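Local coordinates for protein beta-N-acetylhexosaminidase (Mycobacterium smegmatis, PDB 4YYF) that probably hydrolyses terminal non-reducing N-acetyl-D-hexosamine residues from N-acetyl-beta-D-hexosaminides, as a member of glycosyl hydrolase family 3, at residues A[126-132]-A[184-189]; A[153-159]-A[198-203]. The protein carries 1 engineered substitution. All coordinates share one frame. Residue numbers count along the deposited sequence, not the author numbering.

Contact 1 of 2, residues A[126-132]-A[184-189]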
loop_
_atom_site.group_PDB
_atom_site.type_symbol
_atom_site.label_atom_id
_atom_site.label_comp_id
_atom_site.label_asym_id
_atom_site.label_seq_id
_atom_site.Cartn_x
_atom_site.Cartn_y
_atom_site.Cartn_z
ATOM N N LEU A 126 -1.205 6.992 -20.841
ATOM C CA LEU A 126 -0.257 8.073 -20.558
ATOM C C LEU A 126 1.086 7.785 -21.217
ATOM O O LEU A 126 1.691 8.663 -21.842
ATOM C CB LEU A 126 -0.068 8.236 -19.059
ATOM C CG LEU A 126 -1.229 8.851 -18.279
ATOM C CD1 LEU A 126 -0.833 8.995 -16.809
ATOM C CD2 LEU A 126 -1.604 10.214 -18.872
ATOM N N ALA A 127 1.541 6.544 -21.102
ATOM C CA ALA A 127 2.846 6.191 -21.644
ATOM C C ALA A 127 2.833 6.284 -23.168
ATOM O O ALA A 127 3.865 6.531 -23.790
ATOM C CB ALA A 127 3.266 4.814 -21.178
ATOM N N ARG A 128 1.658 6.112 -23.767
ATOM C CA ARG A 128 1.548 6.112 -25.223
ATOM C C ARG A 128 1.405 7.502 -25.816
ATOM O O ARG A 128 1.713 7.712 -26.980
ATOM C CB ARG A 128 0.359 5.259 -25.668
ATOM C CG ARG A 128 0.534 3.794 -25.369
ATOM C CD ARG A 128 -0.667 2.956 -25.777
ATOM N NE ARG A 128 -0.283 1.548 -25.850
ATOM C CZ ARG A 128 -1.132 0.537 -25.994
ATOM N NH1 ARG A 128 -0.670 -0.707 -26.053
ATOM N NH2 ARG A 128 -2.435 0.768 -26.070
ATOM N N THR A 129 0.912 8.447 -25.027
ATOM C CA THR A 129 0.516 9.744 -25.585
ATOM C C THR A 129 1.251 10.933 -24.967
ATOM O O THR A 129 1.125 12.056 -25.453
ATOM C CB THR A 129 -1.003 9.980 -25.427
ATOM O OG1 THR A 129 -1.348 9.965 -24.036
ATOM C CG2 THR A 129 -1.802 8.908 -26.163
ATOM N N LYS A 130 1.996 10.686 -23.889
ATOM C CA LYS A 130 2.671 11.743 -23.141
ATOM C C LYS A 130 4.164 11.463 -22.968
ATOM O O LYS A 130 4.603 10.311 -22.987
ATOM C CB LYS A 130 2.052 11.892 -21.746
ATOM C CG LYS A 130 0.539 12.079 -21.727
ATOM C CD LYS A 130 0.157 13.483 -22.155
ATOM C CE LYS A 130 -1.351 13.599 -22.355
ATOM N NZ LYS A 130 -1.737 14.965 -22.805
ATOM N N THR A 131 4.944 12.524 -22.788
ATOM C CA THR A 131 6.344 12.353 -22.413
ATOM C C THR A 131 6.391 12.095 -20.918
ATOM O O THR A 131 5.430 12.403 -20.194
ATOM C CB THR A 131 7.173 13.598 -22.701
ATOM O OG1 THR A 131 6.715 14.661 -21.855
ATOM C CG2 THR A 131 7.040 14.003 -24.161
ATOM N N ALA A 132 7.505 11.542 -20.446
ATOM C CA ALA A 132 7.697 11.367 -19.013
ATOM C C ALA A 132 7.598 12.688 -18.243
ATOM O O ALA A 132 7.115 12.702 -17.117
ATOM C CB ALA A 132 9.024 10.682 -18.732
ATOM N N GLU A 184 10.890 4.673 -16.278
ATOM C CA GLU A 184 10.798 6.080 -16.649
ATOM C C GLU A 184 9.453 6.691 -16.274
ATOM O O GLU A 184 9.404 7.725 -15.611
ATOM C CB GLU A 184 11.047 6.258 -18.148
ATOM C CG GLU A 184 11.269 7.698 -18.545
ATOM C CD GLU A 184 11.329 7.887 -20.045
ATOM O OE1 GLU A 184 11.090 6.905 -20.784
ATOM O OE2 GLU A 184 11.611 9.024 -20.480
ATOM N N TYR A 185 8.361 6.051 -16.683
ATOM C CA TYR A 185 7.040 6.648 -16.505
ATOM C C TYR A 185 6.494 6.534 -15.084
ATOM O O TYR A 185 6.006 7.526 -14.514
ATOM C CB TYR A 185 6.049 6.106 -17.548
ATOM C CG TYR A 185 6.215 6.763 -18.886
ATOM C CD1 TYR A 185 7.226 6.370 -19.758
ATOM C CD2 TYR A 185 5.372 7.797 -19.277
ATOM C CE1 TYR A 185 7.390 6.990 -20.993
ATOM C CE2 TYR A 185 5.529 8.425 -20.504
ATOM C CZ TYR A 185 6.533 8.016 -21.353
ATOM O OH TYR A 185 6.671 8.642 -22.564
ATOM N N ALA A 186 6.576 5.349 -14.485
ATOM C CA ALA A 186 6.149 5.237 -13.087
ATOM C C ALA A 186 7.045 6.097 -12.193
ATOM O O ALA A 186 6.591 6.678 -11.201
ATOM C CB ALA A 186 6.166 3.790 -12.620
ATOM N N GLY A 187 8.328 6.156 -12.528
ATOM C CA GLY A 187 9.251 6.992 -11.773
ATOM C C GLY A 187 8.817 8.449 -11.791
ATOM O O GLY A 187 8.855 9.144 -10.764
ATOM N N ALA A 188 8.387 8.905 -12.960
ATOM C CA ALA A 188 7.904 10.268 -13.126
ATOM C C ALA A 188 6.631 10.461 -12.325
ATOM O O ALA A 188 6.448 11.504 -11.681
ATOM C CB ALA A 188 7.654 10.584 -14.616
ATOM N N TYR A 189 5.758 9.459 -12.355
ATOM C CA TYR A 189 4.481 9.566 -11.661
ATOM C C TYR A 189 4.735 9.628 -10.153
ATOM O O TYR A 189 4.113 10.418 -9.439
ATOM C CB TYR A 189 3.523 8.404 -12.027
ATOM C CG TYR A 189 2.058 8.773 -11.840
ATOM C CD1 TYR A 189 1.468 8.747 -10.578
ATOM C CD2 TYR A 189 1.274 9.181 -12.918
ATOM C CE1 TYR A 189 0.123 9.118 -10.400
ATOM C CE2 TYR A 189 -0.077 9.540 -12.747
ATOM C CZ TYR A 189 -0.633 9.502 -11.489
ATOM O OH TYR A 189 -1.954 9.863 -11.309
HETATM O O HOH W 1 9.579 10.798 -22.004
#

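Contact 2 of 2, residues A[153-159]-A[198-203]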
loop_
_atom_site.group_PDB
_atom_site.type_symbol
_atom_site.label_atom_id
_atom_site.label_comp_id
_atom_site.label_asym_id
_atom_site.label_seq_id
_atom_site.Cartn_x
_atom_site.Cartn_y
_atom_site.Cartn_z
ATOM N N VAL A 153 -1.534 9.521 1.369
ATOM C CA VAL A 153 -0.904 8.374 0.720
ATOM C C VAL A 153 -1.696 7.992 -0.518
ATOM O O VAL A 153 -2.913 7.856 -0.444
ATOM C CB VAL A 153 -0.883 7.133 1.648
ATOM C CG1 VAL A 153 -0.271 5.936 0.918
ATOM C CG2 VAL A 153 -0.112 7.411 2.940
ATOM N N ASP A 154 -1.015 7.809 -1.650
ATOM C CA ASP A 154 -1.664 7.267 -2.846
ATOM C C ASP A 154 -1.046 5.911 -3.157
ATOM O O ASP A 154 0.174 5.803 -3.307
ATOM C CB ASP A 154 -1.484 8.213 -4.056
ATOM C CG ASP A 154 -2.269 7.765 -5.295
ATOM O OD1 ASP A 154 -3.048 6.783 -5.221
ATOM O OD2 ASP A 154 -2.137 8.420 -6.362
ATOM N N PHE A 155 -1.876 4.881 -3.279
ATOM C CA PHE A 155 -1.368 3.569 -3.671
ATOM C C PHE A 155 -1.124 3.562 -5.171
ATOM O O PHE A 155 -1.854 2.936 -5.935
ATOM C CB PHE A 155 -2.345 2.475 -3.260
ATOM C CG PHE A 155 -2.485 2.325 -1.765
ATOM C CD1 PHE A 155 -1.351 2.246 -0.955
ATOM C CD2 PHE A 155 -3.738 2.293 -1.167
ATOM C CE1 PHE A 155 -1.471 2.100 0.445
ATOM C CE2 PHE A 155 -3.868 2.155 0.227
ATOM C CZ PHE A 155 -2.723 2.054 1.026
ATOM N N ALA A 156 -0.091 4.293 -5.573
ATOM C CA ALA A 156 0.303 4.426 -6.970
ATOM C C ALA A 156 1.723 4.955 -6.953
ATOM O O ALA A 156 2.118 5.614 -5.998
ATOM C CB ALA A 156 -0.650 5.408 -7.694
ATOM N N PRO A 157 2.508 4.706 -8.013
ATOM C CA PRO A 157 2.173 4.056 -9.272
ATOM C C PRO A 157 2.323 2.545 -9.221
ATOM O O PRO A 157 3.134 1.994 -8.481
ATOM C CB PRO A 157 3.232 4.607 -10.230
ATOM C CG PRO A 157 4.458 4.757 -9.338
ATOM C CD PRO A 157 3.868 5.280 -8.030
ATOM N N VAL A 158 1.529 1.894 -10.054
ATOM C CA VAL A 158 1.728 0.503 -10.409
ATOM C C VAL A 158 3.041 0.411 -11.172
ATOM O O VAL A 158 3.263 1.157 -12.128
ATOM C CB VAL A 158 0.582 0.049 -11.335
ATOM C CG1 VAL A 158 0.885 -1.321 -11.972
ATOM C CG2 VAL A 158 -0.731 0.019 -10.561
ATOM N N VAL A 159 3.917 -0.498 -10.763
ATOM C CA VAL A 159 5.153 -0.723 -11.510
ATOM C C VAL A 159 5.157 -2.116 -12.125
ATOM O O VAL A 159 6.149 -2.544 -12.724
ATOM C CB VAL A 159 6.416 -0.485 -10.644
ATOM C CG1 VAL A 159 6.482 0.979 -10.169
ATOM C CG2 VAL A 159 6.428 -1.427 -9.457
ATOM N N VAL A 198 2.578 13.888 -1.322
ATOM C CA VAL A 198 1.814 12.652 -1.153
ATOM C C VAL A 198 2.823 11.520 -1.125
ATOM O O VAL A 198 3.775 11.539 -1.899
ATOM C CB VAL A 198 0.849 12.426 -2.352
ATOM C CG1 VAL A 198 0.159 11.060 -2.257
ATOM C CG2 VAL A 198 -0.196 13.538 -2.416
ATOM N N LEU A 199 2.635 10.539 -0.239
ATOM C CA LEU A 199 3.519 9.374 -0.232
ATOM C C LEU A 199 3.117 8.420 -1.354
ATOM O O LEU A 199 2.022 7.862 -1.327
ATOM C CB LEU A 199 3.426 8.627 1.110
ATOM C CG LEU A 199 4.262 7.342 1.186
ATOM C CD1 LEU A 199 5.792 7.653 1.198
ATOM C CD2 LEU A 199 3.870 6.522 2.429
ATOM N N PRO A 200 3.996 8.227 -2.351
ATOM C CA PRO A 200 3.663 7.237 -3.378
ATOM C C PRO A 200 4.004 5.815 -2.920
ATOM O O PRO A 200 4.896 5.625 -2.081
ATOM C CB PRO A 200 4.529 7.659 -4.567
ATOM C CG PRO A 200 5.705 8.365 -3.960
ATOM C CD PRO A 200 5.288 8.902 -2.608
ATOM N N VAL A 201 3.268 4.830 -3.434
ATOM C CA VAL A 201 3.491 3.430 -3.054
ATOM C C VAL A 201 3.636 2.581 -4.320
ATOM O O VAL A 201 2.680 2.419 -5.067
ATOM C CB VAL A 201 2.332 2.873 -2.197
ATOM C CG1 VAL A 201 2.698 1.465 -1.656
ATOM C CG2 VAL A 201 2.001 3.819 -1.016
ATOM N N LEU A 202 4.836 2.055 -4.553
ATOM C CA LEU A 202 5.104 1.194 -5.708
ATOM C C LEU A 202 4.449 -0.179 -5.512
ATOM O O LEU A 202 4.625 -0.800 -4.466
ATOM C CB LEU A 202 6.614 1.004 -5.859
ATOM C CG LEU A 202 7.482 2.265 -5.815
ATOM C CD1 LEU A 202 8.960 1.887 -5.819
ATOM C CD2 LEU A 202 7.172 3.171 -7.006
ATOM N N LYS A 203 3.712 -0.672 -6.507
ATOM C CA LYS A 203 2.986 -1.945 -6.346
ATOM C C LYS A 203 2.947 -2.701 -7.685
ATOM O O LYS A 203 3.091 -2.063 -8.732
ATOM C CB LYS A 203 1.571 -1.677 -5.798
ATOM C CG LYS A 203 0.627 -0.994 -6.785
ATOM C CD LYS A 203 -0.626 -0.445 -6.060
ATOM C CE LYS A 203 -1.695 0.014 -7.055
ATOM N NZ LYS A 203 -2.901 0.577 -6.352
#

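Contact 1 of 2, residues A[126-132]-A[184-189]
This is a helix-to-turn packing contact on the outer layer of a TIM-barrel-type domain, where the end of helix 123-129 and the turn into helix 132-148 meet helix 179-196. The ring of Tyr185 slots between the two helix ends: the CA of Ala127 lies over one face, 4.0 Å from the ring centroid in a CH-pi contact, and the CA of Ala132 lies over the opposite face. Small alanines at these positions let the backbone come right up to the flat ring. Lys130 is the first residue to leave helical geometry, so its carbonyl can turn aside to the ring edge, where Tyr185 OH donates to Lys130 O at 2.7 Å. Thr131 then serves as N-cap of the next helix. Close approach of the backbones is also possible because Ala188 is small: its CB lies 3.3 Å from Ala132 O and 4.3 Å from Ala132 CB. Deeper in, Leu126 CD1 meets the ring edge of Tyr189 at CE2, 4.2 Å away, while the hydroxyl of Tyr189 is hydrogen-bonded to Gln120. Toward the solvent, a water accepts from Ala132 N (2.7 Å) and donates to Glu184 OE2 (3.1 Å).

Contact 2 of 2, residues A[153-159]-A[198-203]
Lys203 NZ donates to Phe155 O at 2.6 Å and also forms a salt bridge with Glu106, so the buried ammonium is matched by a carbonyl and a carboxylate. Between the backbones, Val159 N to Lys203 O (2.7 Å), Val201 N to Ala156 O (2.9 Å) and Asp154 N to Leu199 O (3.1 Å) are the sound bonds; Lys203 N to Pro157 O, 3.4 Å, is weak. Regular parallel pairing is brief, because Phe155 centres an inverse gamma turn and a cis peptide precedes Pro157, whose nitrogen has no hydrogen to donate. Branched Val153 and Val201 suit extended backbone, and Val153 CG1 lies 3.7 Å from Val201 CG2; Phe155 CD1 reaches that same Val201 CG2, also at 3.7 Å. Farther along, Leu202 CD2 touches both Pro157 CG and Val159 CG1 at 3.9 Å, with Leu202 and Val159 also meeting Tyr236 and Leu239 of helix 234-239. Two neighbouring parallel strands joined through helix 179-196 form the beta-alpha-beta unit of a TIM-barrel-type domain.

Overall arrangement
The two contacts share helix 179-196, which follows strand 153-154 in the chain and leads into strand 199-205; their centres lie about 14 Å apart. Contact 1 joins this helix to the neighbouring helix end and turn at 126-132, whereas contact 2 lies in the sheet that the helix covers. Ala186 connects them: its O is 3.4 Å from Pro157 CG and its CB 3.7 Å from Val159 CG1, a fit that a small side chain allows. The centre of contact 2 is about 7 Å from the centre of the chain, that of contact 1 about 21 Å. Formate and acetate, probably from the crystallisation liquor, lie about 5 and 6 Å from the Lys203 side chain and may mark a pocket beside contact 2.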